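Local atomic coordinates of neurotoxin (Clostridium botulinum, PDB entry 2QN0), a protein that acts as the zinc-dependent light-chain protease of botulinum neurotoxin type C1 and cuts SNARE proteins, probably both syntaxin and SNAP-25, to block neurotransmitter release. Residues L22-N27 against W44-R49; P74-T79 against D84-E89; I107-T112 against V348-E353; Y330-V333 against E339-V342. One frame throughout, in Å; residues are numbered along the deposited sequence.

Overall arrangement
Contacts 1 and 2 are buried and adjoin on one side of the chain: just past strand 43-46, R49 bonds and packs on the loop before helix 80-97, while P47 packs on F86 of the helix and V45 of the strand meets L87. Contact 1 mixes methyl packing within the large mixed sheet with an amide-to-carbonyl bond; contact 2 is mostly apolar, with a water at its polar side. Contacts 3 and 4 also touch, through R331, but are only partly buried. Contact 3 joins helices 101-112 and 344-357 by charge, whereas contact 4, about 27 Å from the chain's centre, is a small hairpin joined by backbone bonds and by F332 packing on two valines, nested within the loop that contact 3 closes.

Contact 1 of 4, residues L22-N27 against W44-R49; sequences LDTHLN and WVIPDR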
loop_
_atom_site.group_PDB
_atom_site.type_symbol
_atom_site.label_atom_id
_atom_site.label_comp_id
_atom_site.label_asym_id
_atom_site.label_seq_id
_atom_site.Cartn_x
_atom_site.Cartn_y
_atom_site.Cartn_z
ATOM N N LEU A 22 -3.837 -19.460 -0.713
ATOM C CA LEU A 22 -5.058 -18.669 -0.750
ATOM C C LEU A 22 -5.648 -18.511 -2.141
ATOM O O LEU A 22 -4.942 -18.581 -3.146
ATOM C CB LEU A 22 -4.789 -17.264 -0.187
ATOM C CG LEU A 22 -4.221 -17.128 1.229
ATOM C CD1 LEU A 22 -3.865 -15.667 1.495
ATOM C CD2 LEU A 22 -5.234 -17.631 2.242
ATOM N N ASP A 23 -6.956 -18.298 -2.185
ATOM C CA ASP A 23 -7.659 -18.057 -3.438
ATOM C C ASP A 23 -8.410 -16.760 -3.163
ATOM O O ASP A 23 -9.398 -16.758 -2.432
ATOM C CB ASP A 23 -8.666 -19.163 -3.746
ATOM C CG ASP A 23 -9.297 -19.004 -5.117
ATOM O OD1 ASP A 23 -9.435 -17.848 -5.576
ATOM O OD2 ASP A 23 -9.662 -20.027 -5.732
ATOM N N THR A 24 -7.932 -15.661 -3.733
ATOM C CA THR A 24 -8.555 -14.357 -3.516
ATOM C C THR A 24 -9.742 -14.100 -4.433
ATOM O O THR A 24 -10.523 -13.178 -4.196
ATOM C CB THR A 24 -7.547 -13.225 -3.751
ATOM O OG1 THR A 24 -7.157 -13.222 -5.128
ATOM C CG2 THR A 24 -6.313 -13.418 -2.887
ATOM N N HIS A 25 -9.869 -14.910 -5.480
ATOM C CA HIS A 25 -10.947 -14.755 -6.452
ATOM C C HIS A 25 -10.833 -13.403 -7.144
ATOM O O HIS A 25 -11.831 -12.844 -7.596
ATOM C CB HIS A 25 -12.310 -14.868 -5.764
ATOM C CG HIS A 25 -12.565 -16.207 -5.149
ATOM N ND1 HIS A 25 -12.634 -17.366 -5.893
ATOM C CD2 HIS A 25 -12.740 -16.578 -3.859
ATOM C CE1 HIS A 25 -12.841 -18.392 -5.087
ATOM N NE2 HIS A 25 -12.909 -17.941 -3.848
ATOM N N LEU A 26 -9.612 -12.883 -7.230
ATOM C CA LEU A 26 -9.383 -11.587 -7.863
ATOM C C LEU A 26 -8.224 -11.556 -8.855
ATOM O O LEU A 26 -8.168 -10.676 -9.712
ATOM C CB LEU A 26 -9.146 -10.518 -6.794
ATOM C CG LEU A 26 -10.355 -10.123 -5.938
ATOM C CD1 LEU A 26 -9.895 -9.302 -4.748
ATOM C CD2 LEU A 26 -11.350 -9.337 -6.786
ATOM N N ASN A 27 -7.301 -12.509 -8.747
ATOM C CA ASN A 27 -6.146 -12.530 -9.644
ATOM C C ASN A 27 -6.436 -13.312 -10.922
ATOM O O ASN A 27 -6.433 -14.545 -10.919
ATOM C CB ASN A 27 -4.934 -13.138 -8.926
ATOM C CG ASN A 27 -3.635 -12.896 -9.671
ATOM O OD1 ASN A 27 -3.633 -12.374 -10.787
ATOM N ND2 ASN A 27 -2.518 -13.282 -9.056
ATOM N N TRP A 44 -0.407 -9.675 4.718
ATOM C CA TRP A 44 0.096 -10.848 4.013
ATOM C C TRP A 44 0.760 -10.465 2.703
ATOM O O TRP A 44 0.510 -9.392 2.157
ATOM C CB TRP A 44 -1.050 -11.809 3.692
ATOM C CG TRP A 44 -1.663 -12.459 4.886
ATOM C CD1 TRP A 44 -2.510 -11.890 5.795
ATOM C CD2 TRP A 44 -1.458 -13.808 5.312
ATOM N NE1 TRP A 44 -2.846 -12.807 6.767
ATOM C CE2 TRP A 44 -2.211 -13.992 6.494
ATOM C CE3 TRP A 44 -0.706 -14.882 4.811
ATOM C CZ2 TRP A 44 -2.237 -15.210 7.185
ATOM C CZ3 TRP A 44 -0.730 -16.096 5.500
ATOM C CH2 TRP A 44 -1.491 -16.247 6.674
ATOM N N VAL A 45 1.613 -11.351 2.201
ATOM C CA VAL A 45 2.264 -11.117 0.925
ATOM C C VAL A 45 2.150 -12.361 0.050
ATOM O O VAL A 45 2.379 -13.482 0.511
ATOM C CB VAL A 45 3.761 -10.746 1.092
ATOM C CG1 VAL A 45 4.495 -11.829 1.857
ATOM C CG2 VAL A 45 4.399 -10.545 -0.285
ATOM N N ILE A 46 1.741 -12.152 -1.197
ATOM C CA ILE A 46 1.636 -13.220 -2.191
ATOM C C ILE A 46 2.591 -12.730 -3.274
ATOM O O ILE A 46 2.263 -11.821 -4.038
ATOM C CB ILE A 46 0.214 -13.340 -2.768
ATOM C CG1 ILE A 46 -0.775 -13.676 -1.649
ATOM C CG2 ILE A 46 0.183 -14.433 -3.838
ATOM C CD1 ILE A 46 -2.223 -13.760 -2.112
ATOM N N PRO A 47 3.801 -13.314 -3.335
ATOM C CA PRO A 47 4.854 -12.963 -4.297
ATOM C C PRO A 47 4.592 -13.339 -5.753
ATOM O O PRO A 47 5.480 -13.869 -6.420
ATOM C CB PRO A 47 6.091 -13.693 -3.748
ATOM C CG PRO A 47 5.702 -14.144 -2.361
ATOM C CD PRO A 47 4.240 -14.429 -2.482
ATOM N N ASP A 48 3.389 -13.060 -6.246
ATOM C CA ASP A 48 3.028 -13.381 -7.629
ATOM C C ASP A 48 2.625 -12.129 -8.403
ATOM O O ASP A 48 2.283 -11.105 -7.810
ATOM C CB ASP A 48 1.819 -14.322 -7.684
ATOM C CG ASP A 48 2.038 -15.630 -6.962
ATOM O OD1 ASP A 48 3.190 -15.949 -6.597
ATOM O OD2 ASP A 48 1.032 -16.347 -6.773
ATOM N N ARG A 49 2.652 -12.218 -9.730
ATOM C CA ARG A 49 2.210 -11.101 -10.558
ATOM C C ARG A 49 0.693 -11.091 -10.356
ATOM O O ARG A 49 0.090 -12.142 -10.116
ATOM C CB ARG A 49 2.565 -11.333 -12.034
ATOM C CG ARG A 49 4.064 -11.308 -12.321
ATOM C CD ARG A 49 4.681 -9.945 -11.991
ATOM N NE ARG A 49 4.280 -8.906 -12.943
ATOM C CZ ARG A 49 4.807 -8.760 -14.156
ATOM N NH1 ARG A 49 5.762 -9.584 -14.571
ATOM N NH2 ARG A 49 4.381 -7.788 -14.957
#
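I46 lays its terminal methyl, CD1, against two side chains of 22-27: T24 CG2 at 4.2 Å, met tip to tip, and L22 CD1 at 4.4 Å. The reach comes from an extended side chain, with CG1 of I46 set anti to its own carbonyl carbon (chi1 -61°) and CD1 continuing straight outward. Side chains alone meet at this end; the backbones are not paired, L22 CA and I46 CA being 8.8 Å apart. Strands 19-23 and 43-46 are second neighbours in the mixed sheet, with strand 34-38 running between them, and both L22 and I46 also rest on A36 of that middle strand. The contact is therefore a bridge of side chains across one face of the sheet, continued by I152 of strand 146-152, which touches L22 and W44.

Past the strand ends the chemistry turns polar. N27 ND2 donates to R49 O at 3.0 Å with an N-H...O angle of 157°, arriving in the carbonyl plane on a lone pair, and the acceptor lies close to the amide plane of N27. The same nitrogen also bonds E34 OE2, while OD1 accepts from the backbone N of L29 and of S51, so both ends of this buried amide are fixed. On the 22-27 side an Asx turn at D23 and an ST turn at T24 (L26 N to T24 OG1, 3.2 Å) curl the chain round to N27. R49 sends its guanidinium away from this contact, to carbonyl oxygens that include those of D73, P161 and R162.

Contact 2 of 4, residues P74-T79 against D84-E89; sequences PNYLST and DTFLKE
Apolar packing comes first: L77 sits on F86, its CD2 methyl 3.5 Å from F86 CB, while its other methyl, CD1, lies over one face of the phenyl ring, 4.2 Å above the plane and off toward the rim. F86 is turned to receive it by a first torsion that carries CG anti to the backbone N (chi1 178°). Y76 runs across F86 at about a right angle, its OH 3.7 Å from F86 CD1, and L77 CG in turn lies above a face of the Y76 ring.

The polar link is indirect. A water in the plane of the Y76 ring, at its edge, is bonded to Y76 OH at 2.7 Å and donates to E89 OE1, also at 2.7 Å. The hydroxyl has a direct partner as well, S195 OG.

Turn and cap bonds shape the loop. N75 to S78 form a type II turn, with L77 in a positive-phi conformation, and N75 O takes both S78 N (3.2 Å) and S78 OG (2.7 Å) from the same face of its plane. T79 is the N-cap of the helix, its OG1 accepting from D82 N.

Around this, helix 80-97 packs on an inner strand of the mixed sheet, L87 against V45 of strand 43-46 and F86 against P47 just beyond it, while R49, farther along the same chain, bonds Y76 O of the loop.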
loop_
_atom_site.group_PDB
_atom_site.type_symbol
_atom_site.label_atom_id
_atom_site.label_comp_id
_atom_site.label_asym_id
_atom_site.label_seq_id
_atom_site.Cartn_x
_atom_site.Cartn_y
_atom_site.Cartn_z
ATOM N N PRO A 74 7.129 -10.026 -19.127
ATOM C CA PRO A 74 6.248 -11.160 -18.835
ATOM C C PRO A 74 6.874 -12.269 -17.996
ATOM O O PRO A 74 6.160 -13.094 -17.433
ATOM C CB PRO A 74 5.845 -11.642 -20.226
ATOM C CG PRO A 74 7.081 -11.374 -21.028
ATOM C CD PRO A 74 7.463 -9.982 -20.563
ATOM N N ASN A 75 8.198 -12.280 -17.897
ATOM C CA ASN A 75 8.875 -13.319 -17.128
ATOM C C ASN A 75 9.272 -12.911 -15.711
ATOM O O ASN A 75 9.770 -13.737 -14.946
ATOM C CB ASN A 75 10.110 -13.812 -17.887
ATOM C CG ASN A 75 9.770 -14.314 -19.274
ATOM O OD1 ASN A 75 8.871 -15.137 -19.445
ATOM N ND2 ASN A 75 10.487 -13.819 -20.276
ATOM N N TYR A 76 9.059 -11.649 -15.354
ATOM C CA TYR A 76 9.403 -11.201 -14.006
ATOM C C TYR A 76 8.475 -11.883 -12.997
ATOM O O TYR A 76 7.251 -11.819 -13.128
ATOM C CB TYR A 76 9.276 -9.679 -13.894
ATOM C CG TYR A 76 9.546 -9.164 -12.502
ATOM C CD1 TYR A 76 10.761 -9.417 -11.870
ATOM C CD2 TYR A 76 8.576 -8.442 -11.804
ATOM C CE1 TYR A 76 11.008 -8.967 -10.575
ATOM C CE2 TYR A 76 8.813 -7.987 -10.508
ATOM C CZ TYR A 76 10.027 -8.253 -9.901
ATOM O OH TYR A 76 10.264 -7.814 -8.619
ATOM N N LEU A 77 9.074 -12.533 -12.000
ATOM C CA LEU A 77 8.350 -13.260 -10.955
ATOM C C LEU A 77 7.707 -14.552 -11.446
ATOM O O LEU A 77 6.788 -15.069 -10.812
ATOM C CB LEU A 77 7.263 -12.385 -10.318
ATOM C CG LEU A 77 7.699 -11.324 -9.312
ATOM C CD1 LEU A 77 6.458 -10.759 -8.607
ATOM C CD2 LEU A 77 8.647 -11.935 -8.291
ATOM N N SER A 78 8.190 -15.084 -12.563
ATOM C CA SER A 78 7.622 -16.312 -13.107
ATOM C C SER A 78 8.139 -17.566 -12.411
ATOM O O SER A 78 7.403 -18.537 -12.253
ATOM C CB SER A 78 7.907 -16.410 -14.612
ATOM O OG SER A 78 9.301 -16.406 -14.873
ATOM N N THR A 79 9.400 -17.545 -11.993
ATOM C CA THR A 79 10.001 -18.702 -11.334
ATOM C C THR A 79 9.951 -18.613 -9.815
ATOM O O THR A 79 9.818 -17.527 -9.251
ATOM C CB THR A 79 11.473 -18.868 -11.746
ATOM O OG1 THR A 79 12.226 -17.741 -11.284
ATOM C CG2 THR A 79 11.595 -18.966 -13.262
ATOM N N ASP A 84 11.085 -16.075 -4.425
ATOM C CA ASP A 84 11.826 -16.125 -3.174
ATOM C C ASP A 84 12.547 -14.795 -2.956
ATOM O O ASP A 84 12.532 -14.234 -1.860
ATOM C CB ASP A 84 12.850 -17.266 -3.210
ATOM C CG ASP A 84 13.570 -17.440 -1.891
ATOM O OD1 ASP A 84 12.925 -17.870 -0.908
ATOM O OD2 ASP A 84 14.780 -17.140 -1.830
ATOM N N THR A 85 13.183 -14.296 -4.008
ATOM C CA THR A 85 13.904 -13.036 -3.923
ATOM C C THR A 85 12.943 -11.886 -3.625
ATOM O O THR A 85 13.216 -11.050 -2.765
ATOM C CB THR A 85 14.668 -12.763 -5.229
ATOM O OG1 THR A 85 15.712 -13.736 -5.370
ATOM C CG2 THR A 85 15.281 -11.372 -5.219
ATOM N N PHE A 86 11.817 -11.858 -4.333
ATOM C CA PHE A 86 10.811 -10.812 -4.131
ATOM C C PHE A 86 10.318 -10.847 -2.688
ATOM O O PHE A 86 10.247 -9.816 -2.015
ATOM C CB PHE A 86 9.628 -11.028 -5.074
ATOM C CG PHE A 86 8.524 -10.019 -4.904
ATOM C CD1 PHE A 86 8.611 -8.763 -5.498
ATOM C CD2 PHE A 86 7.401 -10.325 -4.144
ATOM C CE1 PHE A 86 7.591 -7.822 -5.339
ATOM C CE2 PHE A 86 6.372 -9.389 -3.976
ATOM C CZ PHE A 86 6.473 -8.137 -4.577
ATOM N N LEU A 87 9.977 -12.042 -2.214
ATOM C CA LEU A 87 9.491 -12.208 -0.849
ATOM C C LEU A 87 10.486 -11.648 0.160
ATOM O O LEU A 87 10.114 -10.917 1.077
ATOM C CB LEU A 87 9.237 -13.691 -0.561
ATOM C CG LEU A 87 8.798 -14.076 0.852
ATOM C CD1 LEU A 87 7.474 -13.402 1.201
ATOM C CD2 LEU A 87 8.659 -15.591 0.929
ATOM N N LYS A 88 11.759 -11.987 -0.010
ATOM C CA LYS A 88 12.784 -11.506 0.904
ATOM C C LYS A 88 13.001 -9.998 0.807
ATOM O O LYS A 88 13.347 -9.354 1.799
ATOM C CB LYS A 88 14.090 -12.273 0.662
ATOM C CG LYS A 88 14.008 -13.700 1.206
ATOM C CD LYS A 88 15.121 -14.609 0.708
ATOM C CE LYS A 88 14.937 -16.012 1.289
ATOM N NZ LYS A 88 15.884 -17.003 0.702
ATOM N N GLU A 89 12.795 -9.433 -0.378
ATOM C CA GLU A 89 12.955 -7.991 -0.547
ATOM C C GLU A 89 11.861 -7.273 0.246
ATOM O O GLU A 89 12.130 -6.308 0.959
ATOM C CB GLU A 89 12.868 -7.607 -2.031
ATOM C CG GLU A 89 14.038 -8.132 -2.872
ATOM C CD GLU A 89 13.868 -7.880 -4.360
ATOM O OE1 GLU A 89 12.713 -7.813 -4.828
ATOM O OE2 GLU A 89 14.894 -7.771 -5.071
HETATM O O HOH W 1 12.462 -8.697 -7.392
#

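Contact 3 of 4, residues I107-T112 against V348-E353; sequences IYRLST and VELYNE
R109 meets E353 end-on: NH1 and NH2 both donate to the single oxygen OE1, each at 2.8 Å and each bent to 143°, as follows when one acceptor sits between two nitrogens. OE1 lies in the guanidinium plane, but the carboxylate is turned 56° from it, NH2 arriving on the syn side of OE1 and NH1 nearly along its C-O axis. This salt bridge is the tight part of the contact. It spans helices 101-112 and 344-357, whose nearest CA atoms, those of R109 and E353, are 11.9 Å apart, so the extended R109 chain covers most of the distance. E353 is shared by two arginines, since its other oxygen, OE2, binds R331, while E105 of R109's own helix takes NE. R109 and L110 also pack on M235 of helix 223-238, which carries the zinc ligands H229 and H233 in its HExxH motif.

The rest is thin: the L350 CD1 methyl comes obliquely to R109 NH1 at 4.3 Å. On the exposed side T112 OG1 donates to Y108 O at 2.8 Å, within the helix, and lies above one face of the Y108 ring, near its rim.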
loop_
_atom_site.group_PDB
_atom_site.type_symbol
_atom_site.label_atom_id
_atom_site.label_comp_id
_atom_site.label_asym_id
_atom_site.label_seq_id
_atom_site.Cartn_x
_atom_site.Cartn_y
_atom_site.Cartn_z
ATOM N N ILE A 107 2.937 0.162 10.508
ATOM C CA ILE A 107 2.790 -1.287 10.414
ATOM C C ILE A 107 1.829 -1.814 11.479
ATOM O O ILE A 107 0.998 -2.685 11.210
ATOM C CB ILE A 107 4.163 -1.987 10.562
ATOM C CG1 ILE A 107 5.065 -1.588 9.390
ATOM C CG2 ILE A 107 3.983 -3.503 10.595
ATOM C CD1 ILE A 107 6.515 -2.041 9.526
ATOM N N TYR A 108 1.940 -1.282 12.691
ATOM C CA TYR A 108 1.071 -1.709 13.779
ATOM C C TYR A 108 -0.396 -1.492 13.414
ATOM O O TYR A 108 -1.224 -2.394 13.546
ATOM C CB TYR A 108 1.394 -0.928 15.054
ATOM C CG TYR A 108 0.433 -1.213 16.184
ATOM C CD1 TYR A 108 0.510 -2.400 16.911
ATOM C CD2 TYR A 108 -0.593 -0.318 16.491
ATOM C CE1 TYR A 108 -0.414 -2.691 17.917
ATOM C CE2 TYR A 108 -1.521 -0.600 17.491
ATOM C CZ TYR A 108 -1.425 -1.788 18.198
ATOM O OH TYR A 108 -2.348 -2.073 19.179
ATOM N N ARG A 109 -0.721 -0.290 12.953
ATOM C CA ARG A 109 -2.103 0.009 12.600
ATOM C C ARG A 109 -2.627 -0.862 11.468
ATOM O O ARG A 109 -3.704 -1.447 11.574
ATOM C CB ARG A 109 -2.245 1.491 12.242
ATOM C CG ARG A 109 -1.879 2.407 13.401
ATOM C CD ARG A 109 -2.229 3.855 13.123
ATOM N NE ARG A 109 -1.693 4.724 14.168
ATOM C CZ ARG A 109 -1.997 6.009 14.309
ATOM N NH1 ARG A 109 -2.845 6.591 13.473
ATOM N NH2 ARG A 109 -1.439 6.716 15.284
ATOM N N LEU A 110 -1.870 -0.955 10.382
ATOM C CA LEU A 110 -2.298 -1.767 9.247
ATOM C C LEU A 110 -2.418 -3.258 9.564
ATOM O O LEU A 110 -3.239 -3.957 8.972
ATOM C CB LEU A 110 -1.333 -1.584 8.074
ATOM C CG LEU A 110 -1.417 -0.242 7.340
ATOM C CD1 LEU A 110 -0.326 -0.171 6.278
ATOM C CD2 LEU A 110 -2.793 -0.098 6.700
ATOM N N SER A 111 -1.608 -3.743 10.497
ATOM C CA SER A 111 -1.627 -5.161 10.836
ATOM C C SER A 111 -2.518 -5.507 12.015
ATOM O O SER A 111 -2.712 -6.685 12.308
ATOM C CB SER A 111 -0.204 -5.650 11.130
ATOM O OG SER A 111 0.290 -5.088 12.333
ATOM N N THR A 112 -3.069 -4.492 12.678
ATOM C CA THR A 112 -3.921 -4.720 13.843
ATOM C C THR A 112 -5.375 -4.291 13.661
ATOM O O THR A 112 -6.288 -5.065 13.946
ATOM C CB THR A 112 -3.353 -3.998 15.080
ATOM O OG1 THR A 112 -2.004 -4.431 15.301
ATOM C CG2 THR A 112 -4.188 -4.313 16.311
ATOM N N VAL A 348 -10.887 14.647 14.527
ATOM C CA VAL A 348 -10.035 15.594 13.826
ATOM C C VAL A 348 -8.564 15.211 13.935
ATOM O O VAL A 348 -7.819 15.297 12.957
ATOM C CB VAL A 348 -10.233 17.027 14.376
ATOM C CG1 VAL A 348 -9.162 17.957 13.827
ATOM C CG2 VAL A 348 -11.610 17.532 13.982
ATOM N N GLU A 349 -8.153 14.787 15.125
ATOM C CA GLU A 349 -6.772 14.392 15.358
ATOM C C GLU A 349 -6.418 13.164 14.520
ATOM O O GLU A 349 -5.358 13.113 13.894
ATOM C CB GLU A 349 -6.555 14.095 16.845
ATOM C CG GLU A 349 -5.176 13.549 17.178
ATOM C CD GLU A 349 -5.004 13.266 18.659
ATOM O OE1 GLU A 349 -5.877 12.589 19.242
ATOM O OE2 GLU A 349 -3.992 13.714 19.238
ATOM N N LEU A 350 -7.312 12.181 14.509
ATOM C CA LEU A 350 -7.095 10.962 13.737
ATOM C C LEU A 350 -7.036 11.269 12.244
ATOM O O LEU A 350 -6.122 10.825 11.539
ATOM C CB LEU A 350 -8.222 9.960 14.007
ATOM C CG LEU A 350 -8.208 8.678 13.166
ATOM C CD1 LEU A 350 -6.904 7.920 13.415
ATOM C CD2 LEU A 350 -9.407 7.811 13.534
ATOM N N TYR A 351 -8.010 12.034 11.760
ATOM C CA TYR A 351 -8.049 12.374 10.347
ATOM C C TYR A 351 -6.768 13.086 9.927
ATOM O O TYR A 351 -6.235 12.825 8.850
ATOM C CB TYR A 351 -9.255 13.265 10.035
ATOM C CG TYR A 351 -9.547 13.387 8.557
ATOM C CD1 TYR A 351 -10.315 12.428 7.897
ATOM C CD2 TYR A 351 -9.041 14.452 7.811
ATOM C CE1 TYR A 351 -10.576 12.527 6.530
ATOM C CE2 TYR A 351 -9.294 14.559 6.445
ATOM C CZ TYR A 351 -10.059 13.597 5.811
ATOM O OH TYR A 351 -10.308 13.698 4.461
ATOM N N ASN A 352 -6.275 13.986 10.774
ATOM C CA ASN A 352 -5.054 14.719 10.461
ATOM C C ASN A 352 -3.862 13.772 10.383
ATOM O O ASN A 352 -3.020 13.896 9.497
ATOM C CB ASN A 352 -4.783 15.798 11.507
ATOM C CG ASN A 352 -3.551 16.615 11.181
ATOM O OD1 ASN A 352 -2.513 16.484 11.827
ATOM N ND2 ASN A 352 -3.655 17.455 10.158
ATOM N N GLU A 353 -3.793 12.828 11.315
ATOM C CA GLU A 353 -2.707 11.850 11.316
ATOM C C GLU A 353 -2.687 11.067 10.009
ATOM O O GLU A 353 -1.656 10.954 9.347
ATOM C CB GLU A 353 -2.884 10.854 12.462
ATOM C CG GLU A 353 -2.402 11.329 13.815
ATOM C CD GLU A 353 -2.739 10.341 14.911
ATOM O OE1 GLU A 353 -2.688 9.119 14.642
ATOM O OE2 GLU A 353 -3.048 10.782 16.038
#

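Contact 4 of 4, residues Y330-V333 against E339-V342; sequences YRFV and EVTV
F332 and V333 carry nearly all of the contact with 339-342, and the two residues before them set it up. Y330 holds its CB 3.3 Å above the centre of the F332 ring. R331, with positive phi, is the C-prime residue of a Schellman motif that ends helix 319-330. V340 and V342 both meet F332 obliquely, from the side of the ring away from Y330. F332 CB is 3.6 Å from V340 CG1; with CG anti to the carbonyl carbon (chi1 -68°), the ring runs alongside V342, pointing the same way, and F332 CE1 comes 3.6 Å from V342 CG2. Both F332 and V342 press on helix 283-304, through L304 and through L294 and A301. V333 carries the backbone pairing: its N donates to T341 O and its O accepts from T341 N, each bond 2.8 Å and nearly straight at 172° and 173°. The side chains of V333 and T341 lie on the same face, V333 CB 3.8 Å from T341 OG1, which is also bonded to E335 OE2. V340 CA-H adds a contact to V333 O at 3.5 Å. A reciprocal pair of this kind is the hydrogen-bonded pair of an antiparallel ladder, here a two-stranded beta hairpin linking helix 319-330 to helix 344-357.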
loop_
_atom_site.group_PDB
_atom_site.type_symbol
_atom_site.label_atom_id
_atom_site.label_comp_id
_atom_site.label_asym_id
_atom_site.label_seq_id
_atom_site.Cartn_x
_atom_site.Cartn_y
_atom_site.Cartn_z
ATOM N N TYR A 330 -11.616 3.380 15.566
ATOM C CA TYR A 330 -12.139 4.702 15.242
ATOM C C TYR A 330 -11.991 5.731 16.357
ATOM O O TYR A 330 -12.337 6.901 16.178
ATOM C CB TYR A 330 -13.608 4.572 14.845
ATOM C CG TYR A 330 -13.836 3.725 13.610
ATOM C CD1 TYR A 330 -13.404 4.156 12.357
ATOM C CD2 TYR A 330 -14.490 2.496 13.692
ATOM C CE1 TYR A 330 -13.619 3.389 11.217
ATOM C CE2 TYR A 330 -14.710 1.717 12.555
ATOM C CZ TYR A 330 -14.271 2.173 11.320
ATOM O OH TYR A 330 -14.485 1.425 10.183
ATOM N N ARG A 331 -11.475 5.294 17.500
ATOM C CA ARG A 331 -11.276 6.167 18.655
ATOM C C ARG A 331 -12.586 6.797 19.123
ATOM O O ARG A 331 -12.636 7.979 19.470
ATOM C CB ARG A 331 -10.249 7.254 18.327
ATOM C CG ARG A 331 -8.888 6.680 17.944
ATOM C CD ARG A 331 -7.849 7.752 17.701
ATOM N NE ARG A 331 -6.596 7.172 17.221
ATOM C CZ ARG A 331 -5.515 7.879 16.904
ATOM N NH1 ARG A 331 -5.526 9.201 17.016
ATOM N NH2 ARG A 331 -4.424 7.263 16.467
ATOM N N PHE A 332 -13.643 5.994 19.129
ATOM C CA PHE A 332 -14.945 6.466 19.573
ATOM C C PHE A 332 -14.956 6.523 21.092
ATOM O O PHE A 332 -14.058 5.997 21.752
ATOM C CB PHE A 332 -16.063 5.531 19.099
ATOM C CG PHE A 332 -16.291 5.543 17.609
ATOM C CD1 PHE A 332 -16.062 6.693 16.857
ATOM C CD2 PHE A 332 -16.804 4.418 16.968
ATOM C CE1 PHE A 332 -16.346 6.724 15.494
ATOM C CE2 PHE A 332 -17.092 4.438 15.604
ATOM C CZ PHE A 332 -16.862 5.599 14.867
ATOM N N VAL A 333 -15.978 7.170 21.641
ATOM C CA VAL A 333 -16.122 7.294 23.083
ATOM C C VAL A 333 -17.310 6.457 23.536
ATOM O O VAL A 333 -18.289 6.305 22.804
ATOM C CB VAL A 333 -16.362 8.764 23.500
ATOM C CG1 VAL A 333 -16.590 8.853 25.006
ATOM C CG2 VAL A 333 -15.172 9.614 23.094
ATOM N N GLU A 339 -23.569 3.721 25.356
ATOM C CA GLU A 339 -23.767 4.141 23.975
ATOM C C GLU A 339 -22.454 4.633 23.374
ATOM O O GLU A 339 -21.683 5.335 24.029
ATOM C CB GLU A 339 -24.811 5.255 23.891
ATOM C CG GLU A 339 -25.073 5.729 22.468
ATOM C CD GLU A 339 -26.099 6.839 22.397
ATOM O OE1 GLU A 339 -25.899 7.874 23.067
ATOM O OE2 GLU A 339 -27.100 6.680 21.668
ATOM N N VAL A 340 -22.210 4.258 22.124
ATOM C CA VAL A 340 -20.996 4.659 21.426
ATOM C C VAL A 340 -21.225 5.984 20.706
ATOM O O VAL A 340 -22.145 6.104 19.898
ATOM C CB VAL A 340 -20.582 3.601 20.381
ATOM C CG1 VAL A 340 -19.298 4.034 19.682
ATOM C CG2 VAL A 340 -20.385 2.247 21.059
ATOM N N THR A 341 -20.383 6.970 20.996
ATOM C CA THR A 341 -20.504 8.275 20.359
ATOM C C THR A 341 -19.189 8.722 19.733
ATOM O O THR A 341 -18.111 8.258 20.115
ATOM C CB THR A 341 -20.945 9.353 21.368
ATOM O OG1 THR A 341 -19.972 9.457 22.413
ATOM C CG2 THR A 341 -22.297 8.992 21.976
ATOM N N VAL A 342 -19.288 9.630 18.768
ATOM C CA VAL A 342 -18.113 10.157 18.090
ATOM C C VAL A 342 -17.681 11.470 18.733
ATOM O O VAL A 342 -18.480 12.395 18.877
ATOM C CB VAL A 342 -18.398 10.424 16.594
ATOM C CG1 VAL A 342 -17.126 10.890 15.903
ATOM C CG2 VAL A 342 -18.939 9.168 15.929
#